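Local coordinates for protein monothiol glutaredoxin-S14, chloroplastic (Arabidopsis thaliana, PDB 3IPZ) that probably donates Fe-S clusters to client proteins, as a chloroplast CGFS glutaredoxin that forms a [2Fe-2S]-bridged homodimer and pairs with BOLA partners, at residues T4-L7 against K8-E12; E57-M60 against L61-L65. All coordinates share one frame; numbering follows the deposited sequence.

Contact 1: residues T4-L7 against K8-E12; sequences TPQL and KDTLE
An N-cap opens helix 5-15, the first helix of this glutaredoxin fold, and its first two turns join Thr4-Leu7 to Lys8-Glu12 through contacts between neighbours along the chain, Leu11 being the last residue to touch. Thr4 is the cap: with chi1 at 65°, its OG1 lies in front of the helix end and accepts from Leu7 N at 3.2 Å, while Thr4 O receives Lys8 N at 2.8 Å in an almost straight bond. Both oxygens of one residue are thus spent on N-H groups of the opening turn. Pro5 follows directly, at a position where the absence of an N-H costs the helix nothing.

The next carbonyl is held less regularly. Asp9 N bonds to Pro5 O from above the carbonyl plane, 43° out of it, and Asp9 OD1 comes within 3.0 Å of the same oxygen. These are two acceptors and no hydrogen bond joins them, so the approach would be expected to be mildly unfavourable.

On the exposed flank, the chain of Gln6 bends at chi2 (55°) and brings its OE1 toward the hydroxyl of Thr10. Thr10 OG1 then has two weak options for its single proton, Gln6 OE1 at 3.4 Å and Gln6 O at 3.3 Å. Gln6 O is in any case engaged by Thr10 N at 2.8 Å.

Leu7 and Leu11 form the apolar side of these turns, and the buried Leu11 continues inward to helix 59-69, where it touches Tyr68. The two leucines meet at an oblique angle, one methyl of Leu7 lying against the branch point of Leu11: Leu7 CD2 is 3.5 Å from Leu11 CG.

Contact 2: residues E57-M60 against L61-L65; sequences ENEM and LRQGL
A bend in Glu59 at chi2 (-59°) swings its carboxylate forward, toward the side chains of Arg62 and Gln63, and a bend in Arg62 at chi3 (80°) turns the guanidinium to meet it, the two side chains lying alongside each other and pointing the same way. Their planes are 30° apart, so the salt bridge is nearly coplanar. Its main link runs from Arg62 NE to the syn side of Glu59 OE2, at 2.6 Å, short but clearly bent, with the oxygen tilted out of the guanidinium plane. Glu59 OE1 adds only weak bonds, from Arg62 NE at 3.2 Å and Arg62 NH2 at 3.4 Å. That same OE1 is gripped on its anti side by Gln63 NE2, at 2.9 Å, so both carboxylate oxygens are engaged and the rotation of the group is restrained.

At the N-cap, Asn58 OD1 accepts from Leu61 N at 3.0 Å, with the donor above the amide plane, and lies close to Leu61 CB. Regular backbone bonds follow, Arg62 N to Asn58 O at 3.2 Å and Gln63 N to Glu59 O at 2.9 Å.

Arg62 also touches Phe74, and both probably bind glutathione, as in related glutaredoxins. An Asn N-cap followed by an i to i+3 Glu-Arg bridge makes up the start of helix 59-69, which carries Arg62 into the probable glutathione site.

How the contacts relate
Contacts 1 and 2 are each the capped start of a helix, one opened by Thr4 and the other by Asn58, and their centres lie 12 Å apart. Leucines join them: Leu11 CD2 packs on Leu61 CD1 at 3.4 Å, and Leu11 CD1 sits 4.0 Å from Gly64 O. Nearer the helix starts, Leu7 CD1 and Met60 CG approach to 4.2 Å. Their relation to the probable glutathione site differs. The side chain of Arg62, in contact 2, is about 4 Å from those of Lys66 and Phe74, whereas that of Leu11 in contact 1 stays about 9 Å from both.

Contact 1: residues T4-L7 against K8-E12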
loop_
_atom_site.group_PDB
_atom_site.type_symbol
_atom_site.label_atom_id
_atom_site.label_comp_id
_atom_site.label_asym_id
_atom_site.label_seq_id
_atom_site.Cartn_x
_atom_site.Cartn_y
_atom_site.Cartn_z
ATOM N N THR A 4 -15.346 3.846 11.306
ATOM C CA THR A 4 -15.646 4.530 12.555
ATOM C C THR A 4 -14.422 5.258 13.094
ATOM O O THR A 4 -13.313 5.090 12.591
ATOM C CB THR A 4 -16.059 3.517 13.603
ATOM O OG1 THR A 4 -14.938 2.664 13.878
ATOM C CG2 THR A 4 -17.225 2.662 13.096
ATOM N N PRO A 5 -14.610 6.078 14.136
ATOM C CA PRO A 5 -13.477 6.807 14.712
ATOM C C PRO A 5 -12.337 5.894 15.156
ATOM O O PRO A 5 -11.171 6.290 15.113
ATOM C CB PRO A 5 -14.109 7.555 15.880
ATOM C CG PRO A 5 -15.479 7.893 15.331
ATOM C CD PRO A 5 -15.892 6.582 14.668
ATOM N N GLN A 6 -12.663 4.675 15.579
ATOM C CA GLN A 6 -11.631 3.746 16.026
ATOM C C GLN A 6 -10.933 3.113 14.822
ATOM O O GLN A 6 -9.698 3.014 14.789
ATOM C CB GLN A 6 -12.237 2.668 16.931
ATOM C CG GLN A 6 -11.243 1.636 17.493
ATOM C CD GLN A 6 -10.074 2.257 18.253
ATOM O OE1 GLN A 6 -8.973 2.391 17.714
ATOM N NE2 GLN A 6 -10.309 2.641 19.510
ATOM N N LEU A 7 -11.724 2.696 13.835
ATOM C CA LEU A 7 -11.172 2.101 12.629
ATOM C C LEU A 7 -10.238 3.115 11.962
ATOM O O LEU A 7 -9.113 2.785 11.588
ATOM C CB LEU A 7 -12.282 1.710 11.645
ATOM C CG LEU A 7 -12.042 0.362 10.948
ATOM C CD1 LEU A 7 -12.952 0.214 9.744
ATOM C CD2 LEU A 7 -10.595 0.266 10.512
ATOM N N LYS A 8 -10.712 4.348 11.818
ATOM C CA LYS A 8 -9.914 5.399 11.203
ATOM C C LYS A 8 -8.605 5.604 11.974
ATOM O O LYS A 8 -7.540 5.764 11.376
ATOM C CB LYS A 8 -10.714 6.703 11.152
ATOM C CG LYS A 8 -10.042 7.824 10.365
ATOM C CD LYS A 8 -10.961 9.030 10.207
ATOM C CE LYS A 8 -10.293 10.140 9.409
ATOM N NZ LYS A 8 -9.059 10.648 10.071
ATOM N N ASP A 9 -8.688 5.588 13.301
ATOM C CA ASP A 9 -7.511 5.761 14.137
ATOM C C ASP A 9 -6.528 4.623 13.932
ATOM O O ASP A 9 -5.319 4.838 13.848
ATOM C CB ASP A 9 -7.909 5.828 15.609
ATOM C CG ASP A 9 -8.069 7.252 16.101
ATOM O OD1 ASP A 9 -8.705 8.059 15.391
ATOM O OD2 ASP A 9 -7.563 7.565 17.199
ATOM N N THR A 10 -7.052 3.406 13.850
ATOM C CA THR A 10 -6.199 2.249 13.658
ATOM C C THR A 10 -5.567 2.247 12.277
ATOM O O THR A 10 -4.396 1.907 12.138
ATOM C CB THR A 10 -6.978 0.937 13.903
ATOM O OG1 THR A 10 -7.243 0.816 15.302
ATOM C CG2 THR A 10 -6.171 -0.276 13.454
ATOM N N LEU A 11 -6.332 2.634 11.262
ATOM C CA LEU A 11 -5.798 2.669 9.911
ATOM C C LEU A 11 -4.677 3.698 9.845
ATOM O O LEU A 11 -3.615 3.444 9.273
ATOM C CB LEU A 11 -6.896 3.009 8.897
ATOM C CG LEU A 11 -8.021 1.976 8.796
ATOM C CD1 LEU A 11 -8.976 2.325 7.645
ATOM C CD2 LEU A 11 -7.413 0.594 8.588
ATOM N N GLU A 12 -4.909 4.856 10.450
ATOM C CA GLU A 12 -3.909 5.906 10.459
ATOM C C GLU A 12 -2.643 5.388 11.128
ATOM O O GLU A 12 -1.524 5.676 10.688
ATOM C CB GLU A 12 -4.442 7.124 11.198
ATOM C CG GLU A 12 -3.444 8.249 11.339
ATOM C CD GLU A 12 -4.018 9.433 12.093
ATOM O OE1 GLU A 12 -4.602 9.220 13.176
ATOM O OE2 GLU A 12 -3.882 10.574 11.606
#

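Contact 2: residues E57-M60 against L61-L65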
loop_
_atom_site.group_PDB
_atom_site.type_symbol
_atom_site.label_atom_id
_atom_site.label_comp_id
_atom_site.label_asym_id
_atom_site.label_seq_id
_atom_site.Cartn_x
_atom_site.Cartn_y
_atom_site.Cartn_z
ATOM N N GLU A 57 -7.986 -11.708 3.934
ATOM C CA GLU A 57 -8.423 -12.381 5.149
ATOM C C GLU A 57 -8.755 -11.390 6.256
ATOM O O GLU A 57 -8.144 -11.408 7.325
ATOM C CB GLU A 57 -7.353 -13.383 5.615
ATOM C CG GLU A 57 -5.912 -12.925 5.439
ATOM C CD GLU A 57 -4.921 -14.087 5.495
ATOM O OE1 GLU A 57 -5.265 -15.180 4.995
ATOM O OE2 GLU A 57 -3.794 -13.909 6.014
ATOM N N ASN A 58 -9.731 -10.527 5.974
ATOM C CA ASN A 58 -10.216 -9.504 6.906
ATOM C C ASN A 58 -11.047 -8.501 6.123
ATOM O O ASN A 58 -10.518 -7.510 5.615
ATOM C CB ASN A 58 -9.064 -8.753 7.579
ATOM C CG ASN A 58 -9.546 -7.850 8.709
ATOM O OD1 ASN A 58 -10.607 -7.221 8.607
ATOM N ND2 ASN A 58 -8.765 -7.775 9.788
ATOM N N GLU A 59 -12.348 -8.751 6.034
ATOM C CA GLU A 59 -13.230 -7.871 5.284
ATOM C C GLU A 59 -13.409 -6.467 5.821
ATOM O O GLU A 59 -13.480 -5.516 5.046
ATOM C CB GLU A 59 -14.605 -8.523 5.095
ATOM C CG GLU A 59 -14.687 -9.391 3.847
ATOM C CD GLU A 59 -14.392 -8.607 2.573
ATOM O OE1 GLU A 59 -15.233 -7.765 2.181
ATOM O OE2 GLU A 59 -13.314 -8.828 1.972
ATOM N N MET A 60 -13.497 -6.322 7.137
ATOM C CA MET A 60 -13.683 -4.995 7.710
ATOM C C MET A 60 -12.519 -4.087 7.309
ATOM O O MET A 60 -12.722 -2.932 6.919
ATOM C CB MET A 60 -13.782 -5.076 9.236
ATOM C CG MET A 60 -14.220 -3.770 9.887
ATOM S SD MET A 60 -14.403 -3.877 11.682
ATOM C CE MET A 60 -15.922 -4.856 11.797
ATOM N N LEU A 61 -11.301 -4.617 7.392
ATOM C CA LEU A 61 -10.125 -3.833 7.043
ATOM C C LEU A 61 -10.157 -3.459 5.561
ATOM O O LEU A 61 -9.915 -2.303 5.201
ATOM C CB LEU A 61 -8.852 -4.614 7.374
ATOM C CG LEU A 61 -7.550 -3.986 6.871
ATOM C CD1 LEU A 61 -7.344 -2.636 7.527
ATOM C CD2 LEU A 61 -6.391 -4.905 7.174
ATOM N N ARG A 62 -10.480 -4.440 4.721
ATOM C CA ARG A 62 -10.563 -4.258 3.274
ATOM C C ARG A 62 -11.542 -3.156 2.920
ATOM O O ARG A 62 -11.190 -2.196 2.225
ATOM C CB ARG A 62 -11.018 -5.556 2.605
ATOM C CG ARG A 62 -10.787 -5.615 1.099
ATOM C CD ARG A 62 -11.324 -6.914 0.512
ATOM N NE ARG A 62 -12.772 -6.872 0.302
ATOM C CZ ARG A 62 -13.373 -6.311 -0.750
ATOM N NH1 ARG A 62 -12.658 -5.736 -1.715
ATOM N NH2 ARG A 62 -14.697 -6.313 -0.835
ATOM N N GLN A 63 -12.774 -3.298 3.397
ATOM C CA GLN A 63 -13.806 -2.311 3.123
ATOM C C GLN A 63 -13.481 -0.945 3.728
ATOM O O GLN A 63 -13.839 0.089 3.162
ATOM C CB GLN A 63 -15.168 -2.833 3.599
ATOM C CG GLN A 63 -15.733 -3.938 2.677
ATOM C CD GLN A 63 -17.039 -4.542 3.183
ATOM O OE1 GLN A 63 -18.013 -3.828 3.427
ATOM N NE2 GLN A 63 -17.065 -5.867 3.337
ATOM N N GLY A 64 -12.789 -0.936 4.864
ATOM C CA GLY A 64 -12.415 0.324 5.484
ATOM C C GLY A 64 -11.343 1.048 4.672
ATOM O O GLY A 64 -11.388 2.269 4.499
ATOM N N LEU A 65 -10.374 0.297 4.159
ATOM C CA LEU A 65 -9.306 0.892 3.369
ATOM C C LEU A 65 -9.826 1.477 2.053
ATOM O O LEU A 65 -9.357 2.521 1.605
ATOM C CB LEU A 65 -8.205 -0.144 3.119
ATOM C CG LEU A 65 -7.232 -0.298 4.296
ATOM C CD1 LEU A 65 -6.415 -1.575 4.163
ATOM C CD2 LEU A 65 -6.331 0.910 4.350
#